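Local structure of BauA (Acinetobacter baumannii, 6HCP) at residues K435-L440 with L471-D476. The protein is the outer-membrane receptor for ferric preacinetobactin and probably carries this iron-siderophore complex into the cell as a TonB-dependent transporter. Numbering follows the deposited sequence.
Sequences KVQLTL and LIKATD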
# COMPACT_ATOMS: atom_id res chain seq x y z
N LYS A 435 -10.03 29.14 45.18
CA LYS A 435 -10.84 29.14 43.96
C LYS A 435 -10.42 30.27 43.01
O LYS A 435 -10.88 30.30 41.87
CB LYS A 435 -12.33 29.23 44.30
CG LYS A 435 -12.91 27.95 44.90
CD LYS A 435 -14.42 27.94 44.96
CE LYS A 435 -14.98 28.90 45.99
NZ LYS A 435 -16.24 28.39 46.58
N VAL A 436 -9.72 31.28 43.54
CA VAL A 436 -9.25 32.40 42.72
C VAL A 436 -7.76 32.57 42.97
O VAL A 436 -7.33 32.66 44.12
CB VAL A 436 -10.02 33.70 43.01
CG1 VAL A 436 -9.53 34.85 42.12
CG2 VAL A 436 -11.52 33.52 42.85
N GLN A 437 -6.96 32.44 41.91
CA GLN A 437 -5.50 32.39 42.02
C GLN A 437 -4.88 33.43 41.08
O GLN A 437 -5.12 33.38 39.86
CB GLN A 437 -4.99 31.00 41.71
CG GLN A 437 -5.49 29.95 42.69
CD GLN A 437 -5.10 28.55 42.29
OE1 GLN A 437 -4.03 28.31 41.73
NE2 GLN A 437 -5.95 27.60 42.64
N LEU A 438 -4.26 34.46 41.67
CA LEU A 438 -3.65 35.57 40.91
C LEU A 438 -2.14 35.46 41.02
O LEU A 438 -1.59 35.47 42.13
CB LEU A 438 -4.12 36.90 41.49
CG LEU A 438 -3.42 38.15 40.94
CD1 LEU A 438 -3.78 38.36 39.48
CD2 LEU A 438 -3.79 39.37 41.76
N THR A 439 -1.47 35.34 39.87
CA THR A 439 -0.01 35.27 39.82
C THR A 439 0.50 36.60 39.22
O THR A 439 -0.02 37.07 38.24
CB THR A 439 0.46 34.06 39.02
OG1 THR A 439 0.02 32.85 39.64
CG2 THR A 439 1.97 33.99 38.89
N LEU A 440 1.48 37.21 39.90
CA LEU A 440 2.11 38.47 39.48
C LEU A 440 3.62 38.24 39.59
O LEU A 440 4.10 37.71 40.60
CB LEU A 440 1.77 39.60 40.46
CG LEU A 440 0.32 40.01 40.60
CD1 LEU A 440 0.20 41.07 41.69
CD2 LEU A 440 -0.23 40.54 39.28
N LEU A 471 -6.56 32.77 37.52
CA LEU A 471 -7.30 31.55 37.35
C LEU A 471 -8.46 31.49 38.35
O LEU A 471 -8.26 31.74 39.53
CB LEU A 471 -6.36 30.37 37.54
CG LEU A 471 -7.03 29.03 37.27
CD1 LEU A 471 -6.18 28.15 36.39
CD2 LEU A 471 -7.41 28.34 38.57
N ILE A 472 -9.66 31.19 37.84
CA ILE A 472 -10.86 31.01 38.64
C ILE A 472 -11.36 29.57 38.47
O ILE A 472 -11.65 29.13 37.35
CB ILE A 472 -11.93 32.04 38.27
CG1 ILE A 472 -11.44 33.48 38.49
CG2 ILE A 472 -13.22 31.74 39.04
CD1 ILE A 472 -12.32 34.52 37.84
N LYS A 473 -11.43 28.85 39.58
CA LYS A 473 -12.04 27.53 39.62
C LYS A 473 -13.54 27.69 39.78
O LYS A 473 -14.02 27.84 40.88
CB LYS A 473 -11.42 26.70 40.74
CG LYS A 473 -9.92 26.48 40.62
CD LYS A 473 -9.28 25.78 41.80
CE LYS A 473 -9.50 24.28 41.80
NZ LYS A 473 -8.61 23.59 40.84
N ALA A 474 -14.26 27.74 38.66
CA ALA A 474 -15.70 27.92 38.64
C ALA A 474 -16.37 26.74 39.35
O ALA A 474 -17.33 26.94 40.10
CB ALA A 474 -16.21 28.09 37.24
N THR A 475 -15.83 25.54 39.15
CA THR A 475 -16.17 24.35 39.92
C THR A 475 -14.89 23.55 40.15
O THR A 475 -13.83 23.96 39.70
CB THR A 475 -17.21 23.48 39.20
OG1 THR A 475 -16.58 22.87 38.07
CG2 THR A 475 -18.43 24.26 38.75
N ASP A 476 -15.03 22.38 40.77
CA ASP A 476 -13.94 21.43 40.97
C ASP A 476 -13.44 20.88 39.62
O ASP A 476 -12.35 20.31 39.55
CB ASP A 476 -14.38 20.28 41.87
CG ASP A 476 -14.84 20.73 43.25
OD1 ASP A 476 -14.17 21.63 43.81
OD2 ASP A 476 -15.87 20.21 43.73
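Q437 and L471 form an antiparallel hydrogen-bonded pair. Q437 N donates to L471 O at 2.8 Å. In return, L471 N gives a bond of 2.8 Å to Q437 O. The next residues, V436 and I472, are a non-hydrogen-bonded pair. One further bond follows, from K473 N to K435 O at 2.8 Å. The same K435 O also takes a CA-H...O contact from I472 CA, at 3.3 Å.

The K473 side chain starts beside this oxygen. Its CB lies 3.8 Å from K435 O. CG stays close to that oxygen, at 4.1 Å. CD then meets the amide of Q437, 3.9 Å from NE2. The two side chains cross at a slant. A turn about the CG-CD bond (chi3 78°) takes CE out of the extended line, and the chain bends again before NZ. At the tip, NZ forms a salt bridge with D59, probably part of the plug. Q437 NE2 is hydrogen-bonded back to D434 O, and the Q437 side chain also touches D59.

The two strands belong to one hairpin, 436-451 with 461-473, in the transmembrane beta-barrel of a TonB-dependent receptor. The contact lies at the open end of this hairpin, away from its connecting loop. Short turns join both strands to their outer neighbours here, consistent with the periplasmic rim. K435 and V436 form a classic beta bulge against strand 412-431.

Side chains alternate between the two faces of the wall. Q437 and L471 share the face turned to the plug, and the end of K473 reaches out on that side. V436 and I472 share the other, and V436 CG1 meets I472 CG1 at 4.3 Å. Farther along strand 436-451, L440 touches a bound C8E detergent molecule.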